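Local structure of vinylacetyl-CoA Delta-isomerase (Nitrosopumilus maritimus SCM1, 6VJR) at residues 99-111 with 281-293. The protein probably dehydrates 4-hydroxybutyryl-CoA and isomerises vinylacetyl-CoA, using a flavin (FAD) and a [4Fe-4S] cluster. Numbering follows the deposited sequence. Where two conformers were deposited one is given.
Sequences QRCVGMDAMNSLH and LVERFTCYHRRSY. With FE (Fe (III) ion), chain I; SF4 (iron/sulfur cluster), chain E.
D105 sits as a knob among F285, Y288, H289 and S292 where helices 101-111 and 281-292, from the N- and C-terminal hydroxylase-family regions, pack beside cluster and iron, their segment axes 8.3 Å apart at 138°. The helices are close here, so a short acid suits: with CG beside the backbone N (chi1 -66°), D105 OD2 lies between H289 and S292. H289 ND1 donates to the anti lone pair of D105 OD2 at 2.7 Å, in the imidazole plane, and S292 OG to the syn lone pair at 2.7 Å. D105 OD1 makes a longer salt bridge to R291 NH2 (3.4 Å); R291 also bonds Q83. One turn on, S109 is small enough to bring its CB within 3.4 Å of F285 N, its OG near D105 O and A106 O. Y288, whose hydroxyl bonds Y355, lays a ring face against N108 CB (CH-pi). H289 NE2 binds the iron (III) ion with Y293 and E443; C101 ligates the cluster. An alanine at D105 would probably leave H289 ND1 and S292 OG without their shared acceptor and R291 without this carboxylate. D105 is thus a second-shell residue that probably helps orient an iron ligand and, by its charge, may strengthen that imidazole as a donor to the metal.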
ATOM      1  N   GLN A  99       4.841 -11.696 -27.838  1.00 19.31           N
ATOM      2  CA  GLN A  99       6.258 -11.885 -28.140  1.00 20.14           C
ATOM      3  C   GLN A  99       6.915 -10.849 -29.048  1.00 21.19           C
ATOM      4  O   GLN A  99       8.127 -10.671 -28.948  1.00 26.18           O
ATOM      5  CB  GLN A  99       6.468 -13.280 -28.710  1.00 20.32           C
ATOM      6  CG  GLN A  99       6.149 -14.369 -27.712  1.00 18.12           C
ATOM      7  CD  GLN A  99       5.591 -15.631 -28.320  1.00 17.95           C
ATOM      8  OE1 GLN A  99       6.297 -16.368 -29.030  1.00 19.39           O
ATOM      9  NE2 GLN A  99       4.319 -15.912 -28.023  1.00 17.89           N
ATOM     10  N   ARG A 100       6.197 -10.221 -29.975  1.00 19.56           N
ATOM     11  CA  ARG A 100       6.865  -9.515 -31.076  1.00 19.39           C
ATOM     12  C   ARG A 100       7.278  -8.059 -30.705  1.00 18.81           C
ATOM     13  O   ARG A 100       7.949  -7.359 -31.495  1.00 19.88           O
ATOM     14  CB  ARG A 100       5.811  -9.564 -32.185  1.00 23.21           C
ATOM     15  CG  ARG A 100       6.339  -9.685 -33.597  1.00 23.97           C
ATOM     16  CD  ARG A 100       5.299 -10.064 -34.630  1.00 20.53           C
ATOM     17  NE  ARG A 100       5.809  -9.621 -35.926  1.00 19.96           N
ATOM     18  CZ  ARG A 100       5.130  -9.639 -37.026  1.00 21.64           C
ATOM     19  NH1 ARG A 100       3.872 -10.006 -37.017  1.00 20.36           N
ATOM     20  NH2 ARG A 100       5.725  -9.261 -38.168  1.00 24.19           N
ATOM     21  N   CYS A 101       6.886  -7.591 -29.510  1.00 19.03           N
ATOM     22  CA  CYS A 101       7.195  -6.239 -29.035  1.00 17.02           C
ATOM     23  C   CYS A 101       8.711  -6.095 -28.887  1.00 14.55           C
ATOM     24  O   CYS A 101       9.242  -5.016 -29.096  1.00 15.61           O
ATOM     25  CB  CYS A 101       6.536  -5.898 -27.689  1.00 20.93           C
ATOM     26  SG  CYS A 101       4.762  -6.255 -27.692  1.00 25.58           S
ATOM     27  N   VAL A 102       9.415  -7.142 -28.403  1.00 16.33           N
ATOM     28  CA  VAL A 102      10.838  -7.003 -28.093  1.00 16.21           C
ATOM     29  C   VAL A 102      11.634  -6.582 -29.329  1.00 15.33           C
ATOM     30  O   VAL A 102      12.468  -5.650 -29.310  1.00 15.66           O
ATOM     31  CB  VAL A 102      11.408  -8.303 -27.495  1.00 19.81           C
ATOM     32  CG1 VAL A 102      12.741  -8.024 -26.852  1.00 20.10           C
ATOM     33  CG2 VAL A 102      10.473  -8.926 -26.489  1.00 21.40           C
ATOM     34  N   GLY A 103      11.345  -7.258 -30.445  1.00 15.11           N
ATOM     35  CA  GLY A 103      12.035  -6.962 -31.703  1.00 15.77           C
ATOM     36  C   GLY A 103      11.706  -5.565 -32.228  1.00 14.74           C
ATOM     37  O   GLY A 103      12.569  -4.871 -32.789  1.00 16.45           O
ATOM     38  N   MET A 104      10.441  -5.149 -32.063  1.00 13.85           N
ATOM     39  CA  MET A 104      10.029  -3.810 -32.466  1.00 14.34           C
ATOM     40  C   MET A 104      10.797  -2.736 -31.701  1.00 13.92           C
ATOM     41  O   MET A 104      11.380  -1.838 -32.304  1.00 14.48           O
ATOM     42  CB  MET A 104       8.526  -3.645 -32.237  1.00 14.90           C
ATOM     43  CG  MET A 104       7.967  -2.303 -32.577  1.00 14.82           C
ATOM     44  SD  MET A 104       6.200  -2.203 -32.192  1.00 16.17           S
ATOM     45  CE  MET A 104       6.259  -2.232 -30.411  1.00 15.36           C
ATOM     46  N   ASP A 105      10.937  -2.931 -30.372  1.00 13.21           N
ATOM     47  CA  ASP A 105      11.657  -1.981 -29.533  1.00 13.92           C
ATOM     48  C   ASP A 105      13.166  -2.015 -29.836  1.00 14.03           C
ATOM     49  O   ASP A 105      13.841  -0.977 -29.830  1.00 14.60           O
ATOM     50  CB  ASP A 105      11.244  -2.261 -28.096  1.00 14.33           C
ATOM     51  CG  ASP A 105       9.770  -1.958 -27.781  1.00 16.21           C
ATOM     52  OD1 ASP A 105       9.169  -1.070 -28.458  1.00 16.29           O
ATOM     53  OD2 ASP A 105       9.226  -2.545 -26.808  1.00 15.49           O
ATOM     54  N   ALA A 106      13.707  -3.213 -30.067  1.00 14.17           N
ATOM     55  CA  ALA A 106      15.101  -3.361 -30.464  1.00 15.40           C
ATOM     56  C   ALA A 106      15.378  -2.589 -31.755  1.00 14.36           C
ATOM     57  O   ALA A 106      16.360  -1.846 -31.814  1.00 15.93           O
ATOM     58  CB  ALA A 106      15.448  -4.836 -30.632  1.00 17.15           C
ATOM     59  N   MET A 107      14.505  -2.730 -32.754  1.00 14.41           N
ATOM     60  CA  MET A 107      14.740  -2.101 -34.059  1.00 14.41           C
ATOM     61  C   MET A 107      14.675  -0.580 -33.937  1.00 14.74           C
ATOM     62  O   MET A 107      15.466   0.149 -34.536  1.00 15.48           O
ATOM     63  CB  MET A 107      13.793  -2.639 -35.132  1.00 15.80           C
ATOM     64  CG  MET A 107      14.193  -4.077 -35.436  1.00 20.19           C
ATOM     65  SD  MET A 107      13.775  -4.674 -37.056  1.00 29.16           S
ATOM     66  CE  MET A 107      12.031  -4.689 -36.688  1.00 22.93           C
ATOM     67  N   ASN A 108      13.675  -0.105 -33.191  1.00 14.30           N
ATOM     68  CA  ASN A 108      13.505   1.322 -32.996  1.00 13.95           C
ATOM     69  C   ASN A 108      14.750   1.908 -32.304  1.00 13.92           C
ATOM     70  O   ASN A 108      15.238   2.954 -32.681  1.00 16.03           O
ATOM     71  CB  ASN A 108      12.169   1.611 -32.329  1.00 14.53           C
ATOM     72  CG  ASN A 108      11.051   1.691 -33.360  1.00 15.56           C
ATOM     73  OD1 ASN A 108      10.726   2.761 -33.877  1.00 16.44           O
ATOM     74  ND2 ASN A 108      10.470   0.556 -33.698  1.00 16.22           N
ATOM     75  N   SER A 109      15.241   1.240 -31.262  0.50 14.03           N
ATOM     76  CA  SER A 109      16.412   1.708 -30.539  0.50 13.43           C
ATOM     77  C   SER A 109      17.685   1.651 -31.389  0.50 14.43           C
ATOM     78  O   SER A 109      18.549   2.544 -31.333  0.50 15.57           O
ATOM     79  CB  SER A 109      16.529   0.958 -29.210  0.50 13.79           C
ATOM     80  OG  SER A 109      16.770  -0.437 -29.350  0.50 14.49           O
ATOM     81  N   LEU A 110      17.825   0.591 -32.185  1.00 14.87           N
ATOM     82  CA  LEU A 110      18.977   0.482 -33.082  1.00 15.01           C
ATOM     83  C   LEU A 110      18.974   1.543 -34.161  1.00 15.98           C
ATOM     84  O   LEU A 110      20.045   1.973 -34.571  1.00 17.30           O
ATOM     85  CB  LEU A 110      19.044  -0.894 -33.694  1.00 16.52           C
ATOM     86  CG  LEU A 110      19.574  -1.974 -32.773  1.00 18.07           C
ATOM     87  CD1 LEU A 110      19.230  -3.337 -33.337  1.00 21.32           C
ATOM     88  CD2 LEU A 110      21.081  -1.820 -32.537  1.00 20.76           C
ATOM     89  N   HIS A 111      17.792   1.982 -34.597  1.00 16.83           N
ATOM     90  CA  HIS A 111      17.751   2.946 -35.681  1.00 16.16           C
ATOM     91  C   HIS A 111      18.485   4.229 -35.274  1.00 17.02           C
ATOM     92  O   HIS A 111      19.362   4.715 -35.994  1.00 18.14           O
ATOM     93  CB  HIS A 111      16.298   3.226 -36.058  1.00 15.80           C
ATOM     94  CG  HIS A 111      16.129   4.061 -37.265  1.00 16.57           C
ATOM     95  ND1 HIS A 111      16.269   5.428 -37.220  1.00 17.07           N
ATOM     96  CD2 HIS A 111      15.843   3.743 -38.554  1.00 17.98           C
ATOM     97  CE1 HIS A 111      16.029   5.916 -38.453  1.00 18.34           C
ATOM     98  NE2 HIS A 111      15.775   4.917 -39.279  1.00 18.74           N
ATOM     99  N   LEU A 281      22.397   2.191 -26.304  1.00 15.51           N
ATOM    100  CA  LEU A 281      21.499   1.199 -26.869  1.00 15.57           C
ATOM    101  C   LEU A 281      20.620   0.642 -25.754  1.00 14.40           C
ATOM    102  O   LEU A 281      19.426   0.464 -25.941  1.00 16.02           O
ATOM    103  CB  LEU A 281      22.259   0.087 -27.571  1.00 17.34           C
ATOM    104  CG  LEU A 281      21.383  -1.019 -28.151  1.00 17.89           C
ATOM    105  CD1 LEU A 281      20.416  -0.438 -29.176  1.00 20.69           C
ATOM    106  CD2 LEU A 281      22.305  -2.073 -28.755  1.00 19.56           C
ATOM    107  N   VAL A 282      21.216   0.274 -24.623  1.00 14.57           N
ATOM    108  CA  VAL A 282      20.402  -0.273 -23.526  1.00 15.68           C
ATOM    109  C   VAL A 282      19.354   0.730 -23.032  1.00 13.62           C
ATOM    110  O   VAL A 282      18.198   0.388 -22.782  1.00 14.18           O
ATOM    111  CB  VAL A 282      21.314  -0.721 -22.387  1.00 17.13           C
ATOM    112  CG1 VAL A 282      20.546  -1.150 -21.159  1.00 18.65           C
ATOM    113  CG2 VAL A 282      22.273  -1.829 -22.802  1.00 18.02           C
ATOM    114  N   GLU A 283      19.789   1.985 -22.855  1.00 13.88           N
ATOM    115  CA  GLU A 283      18.907   3.061 -22.425  1.00 14.83           C
ATOM    116  C   GLU A 283      17.719   3.209 -23.361  1.00 13.86           C
ATOM    117  O   GLU A 283      16.585   3.319 -22.923  1.00 14.21           O
ATOM    118  CB  GLU A 283      19.658   4.381 -22.321  1.00 18.56           C
ATOM    119  CG  GLU A 283      18.811   5.537 -21.814  1.00 23.06           C
ATOM    120  CD  GLU A 283      19.635   6.770 -21.429  1.00 31.95           C
ATOM    121  OE1 GLU A 283      19.311   7.467 -20.453  1.00 40.45           O
ATOM    122  OE2 GLU A 283      20.662   7.017 -22.062  1.00 42.56           O
ATOM    123  N   ARG A 284      17.993   3.270 -24.664  1.00 13.91           N
ATOM    124  CA  ARG A 284      16.908   3.472 -25.590  1.00 14.43           C
ATOM    125  C   ARG A 284      16.007   2.264 -25.781  1.00 12.58           C
ATOM    126  O   ARG A 284      14.790   2.428 -25.874  1.00 13.88           O
ATOM    127  CB  ARG A 284      17.471   4.020 -26.892  1.00 15.68           C
ATOM    128  CG  ARG A 284      18.154   5.365 -26.718  1.00 17.16           C
ATOM    129  CD  ARG A 284      18.530   5.977 -28.022  1.00 18.60           C
ATOM    130  NE  ARG A 284      19.243   7.217 -27.739  1.00 19.47           N
ATOM    131  CZ  ARG A 284      19.869   7.938 -28.623  1.00 20.03           C
ATOM    132  NH1 ARG A 284      19.808   7.596 -29.883  1.00 20.15           N
ATOM    133  NH2 ARG A 284      20.527   9.013 -28.240  1.00 23.07           N
ATOM    134  N   PHE A 285      16.574   1.061 -25.798  1.00 12.92           N
ATOM    135  CA  PHE A 285      15.775  -0.147 -25.859  1.00 11.86           C
ATOM    136  C   PHE A 285      14.832  -0.212 -24.664  1.00 11.88           C
ATOM    137  O   PHE A 285      13.608  -0.427 -24.811  1.00 12.86           O
ATOM    138  CB  PHE A 285      16.632  -1.399 -25.923  1.00 13.07           C
ATOM    139  CG  PHE A 285      15.812  -2.648 -25.722  1.00 14.57           C
ATOM    140  CD1 PHE A 285      14.938  -3.078 -26.698  1.00 15.83           C
ATOM    141  CD2 PHE A 285      15.756  -3.235 -24.467  1.00 17.79           C
ATOM    142  CE1 PHE A 285      14.179  -4.205 -26.509  1.00 17.31           C
ATOM    143  CE2 PHE A 285      14.961  -4.350 -24.248  1.00 20.48           C
ATOM    144  CZ  PHE A 285      14.152  -4.823 -25.255  1.00 19.12           C
ATOM    145  N   THR A 286      15.409  -0.028 -23.480  1.00 12.68           N
ATOM    146  CA  THR A 286      14.603  -0.062 -22.272  1.00 13.61           C
ATOM    147  C   THR A 286      13.590   1.080 -22.215  1.00 12.99           C
ATOM    148  O   THR A 286      12.505   0.903 -21.654  1.00 13.44           O
ATOM    149  CB  THR A 286      15.418  -0.174 -20.979  1.00 14.37           C
ATOM    150  OG1 THR A 286      16.277   0.957 -20.820  1.00 15.26           O
ATOM    151  CG2 THR A 286      16.184  -1.484 -20.931  1.00 14.40           C
ATOM    152  N   CYS A 287      13.929   2.246 -22.738  1.00 12.62           N
ATOM    153  CA  CYS A 287      12.985   3.349 -22.807  1.00 13.63           C
ATOM    154  C   CYS A 287      11.724   2.899 -23.547  1.00 13.51           C
ATOM    155  O   CYS A 287      10.615   3.101 -23.056  1.00 13.51           O
ATOM    156  CB  CYS A 287      13.648   4.516 -23.524  1.00 14.76           C
ATOM    157  SG  CYS A 287      12.622   5.994 -23.661  1.00 15.97           S
ATOM    158  N   TYR A 288      11.877   2.359 -24.765  1.00 12.63           N
ATOM    159  CA  TYR A 288      10.716   1.864 -25.477  1.00 13.40           C
ATOM    160  C   TYR A 288      10.019   0.757 -24.704  1.00 12.74           C
ATOM    161  O   TYR A 288       8.779   0.730 -24.557  1.00 13.85           O
ATOM    162  CB  TYR A 288      11.093   1.334 -26.854  1.00 13.65           C
ATOM    163  CG  TYR A 288      11.492   2.371 -27.904  1.00 12.90           C
ATOM    164  CD1 TYR A 288      10.592   3.285 -28.417  1.00 13.11           C
ATOM    165  CD2 TYR A 288      12.814   2.481 -28.308  1.00 13.11           C
ATOM    166  CE1 TYR A 288      10.978   4.207 -29.358  1.00 13.74           C
ATOM    167  CE2 TYR A 288      13.206   3.385 -29.271  1.00 13.09           C
ATOM    168  CZ  TYR A 288      12.304   4.314 -29.741  1.00 13.25           C
ATOM    169  OH  TYR A 288      12.688   5.222 -30.699  1.00 15.03           O
ATOM    170  N   HIS A 289      10.813  -0.240 -24.320  1.00 12.83           N
ATOM    171  CA  HIS A 289      10.215  -1.474 -23.845  1.00 12.61           C
ATOM    172  C   HIS A 289       9.486  -1.288 -22.506  1.00 11.54           C
ATOM    173  O   HIS A 289       8.451  -1.928 -22.293  1.00 12.09           O
ATOM    174  CB  HIS A 289      11.210  -2.617 -23.810  1.00 13.34           C
ATOM    175  CG  HIS A 289      10.524  -3.941 -23.824  1.00 14.35           C
ATOM    176  ND1 HIS A 289       9.718  -4.385 -24.848  1.00 16.10           N
ATOM    177  CD2 HIS A 289      10.470  -4.894 -22.871  1.00 17.28           C
ATOM    178  CE1 HIS A 289       9.205  -5.578 -24.481  1.00 19.02           C
ATOM    179  NE2 HIS A 289       9.658  -5.904 -23.278  1.00 18.31           N
ATOM    180  N   ARG A 290       9.972  -0.380 -21.660  1.00 12.00           N
ATOM    181  CA  ARG A 290       9.361  -0.123 -20.356  1.00 11.65           C
ATOM    182  C   ARG A 290       7.943   0.434 -20.505  1.00 11.38           C
ATOM    183  O   ARG A 290       7.137   0.293 -19.607  1.00 14.12           O
ATOM    184  CB  ARG A 290      10.279   0.752 -19.503  1.00 10.76           C
ATOM    185  CG  ARG A 290      11.393  -0.099 -18.911  1.00 12.05           C
ATOM    186  CD  ARG A 290      12.407   0.635 -18.107  1.00 12.76           C
ATOM    187  NE  ARG A 290      13.466  -0.275 -17.680  1.00 12.60           N
ATOM    188  CZ  ARG A 290      14.686   0.107 -17.349  1.00 13.68           C
ATOM    189  NH1 ARG A 290      14.946   1.373 -17.124  1.00 15.32           N
ATOM    190  NH2 ARG A 290      15.646  -0.775 -17.293  1.00 14.90           N
ATOM    191  N   ARG A 291       7.578   1.002 -21.666  1.00 11.91           N
ATOM    192  CA  ARG A 291       6.179   1.361 -21.862  1.00 13.26           C
ATOM    193  C   ARG A 291       5.437   0.507 -22.901  1.00 13.46           C
ATOM    194  O   ARG A 291       4.229   0.709 -23.108  1.00 15.56           O
ATOM    195  CB  ARG A 291       5.934   2.845 -22.052  1.00 15.57           C
ATOM    196  CG  ARG A 291       6.681   3.566 -23.129  1.00 15.46           C
ATOM    197  CD  ARG A 291       6.049   3.509 -24.537  1.00 16.11           C
ATOM    198  NE  ARG A 291       6.481   2.347 -25.307  1.00 15.85           N
ATOM    199  CZ  ARG A 291       6.359   2.236 -26.654  1.00 16.39           C
ATOM    200  NH1 ARG A 291       5.669   3.134 -27.383  1.00 16.00           N
ATOM    201  NH2 ARG A 291       6.895   1.196 -27.254  1.00 17.47           N
ATOM    202  N   SER A 292       6.096  -0.520 -23.451  1.00 13.80           N
ATOM    203  CA  SER A 292       5.405  -1.596 -24.139  1.00 13.50           C
ATOM    204  C   SER A 292       4.553  -2.424 -23.192  1.00 13.67           C
ATOM    205  O   SER A 292       3.654  -3.152 -23.649  1.00 14.41           O
ATOM    206  CB  SER A 292       6.389  -2.418 -24.966  1.00 14.48           C
ATOM    207  OG  SER A 292       6.784  -1.628 -26.096  1.00 14.75           O
ATOM    208  N   TYR A 293       4.817  -2.275 -21.883  1.00 13.95           N
ATOM    209  CA  TYR A 293       4.042  -2.956 -20.838  1.00 13.47           C
ATOM    210  C   TYR A 293       2.586  -2.504 -20.764  1.00 14.60           C
ATOM    211  O   TYR A 293       1.824  -3.067 -19.992  1.00 14.44           O
ATOM    212  CB  TYR A 293       4.710  -2.931 -19.449  1.00 14.68           C
ATOM    213  CG  TYR A 293       5.932  -3.817 -19.504  1.00 16.52           C
ATOM    214  CD1 TYR A 293       5.830  -5.174 -19.235  1.00 19.11           C
ATOM    215  CD2 TYR A 293       7.159  -3.312 -19.875  1.00 18.96           C
ATOM    216  CE1 TYR A 293       6.887  -6.032 -19.409  1.00 21.09           C
ATOM    217  CE2 TYR A 293       8.241  -4.151 -20.053  1.00 21.77           C
ATOM    218  CZ  TYR A 293       8.086  -5.509 -19.869  1.00 21.31           C
ATOM    219  OH  TYR A 293       9.100  -6.335 -20.144  1.00 24.22           O
TER
HETATM  220 FE    FE I 605       9.170  -7.519 -21.749  0.70 18.30          FE
HETATM  221 FE1  SF4 E 601       6.753  -7.900 -23.540  0.30 54.23          FE
HETATM  222 FE2  SF4 E 601       4.023  -7.959 -23.223  1.00 67.50          FE
HETATM  223 FE3  SF4 E 601       5.214  -9.930 -24.431  1.00 37.28          FE
HETATM  224 FE4  SF4 E 601       4.895  -7.598 -25.718  1.00 41.57          FE
HETATM  225  S1  SF4 E 601       3.279  -9.041 -25.152  1.00 32.64           S
HETATM  226  S2  SF4 E 601       6.861  -8.883 -25.623  1.00 38.65           S
HETATM  227  S3  SF4 E 601       5.264  -6.133 -23.942  1.00 50.85           S
HETATM  228  S4  SF4 E 601       5.604  -9.316 -22.274  1.00 58.18           S
HETATM  229  O   HOH W   1      15.534   5.135 -31.002  1.00 17.71           O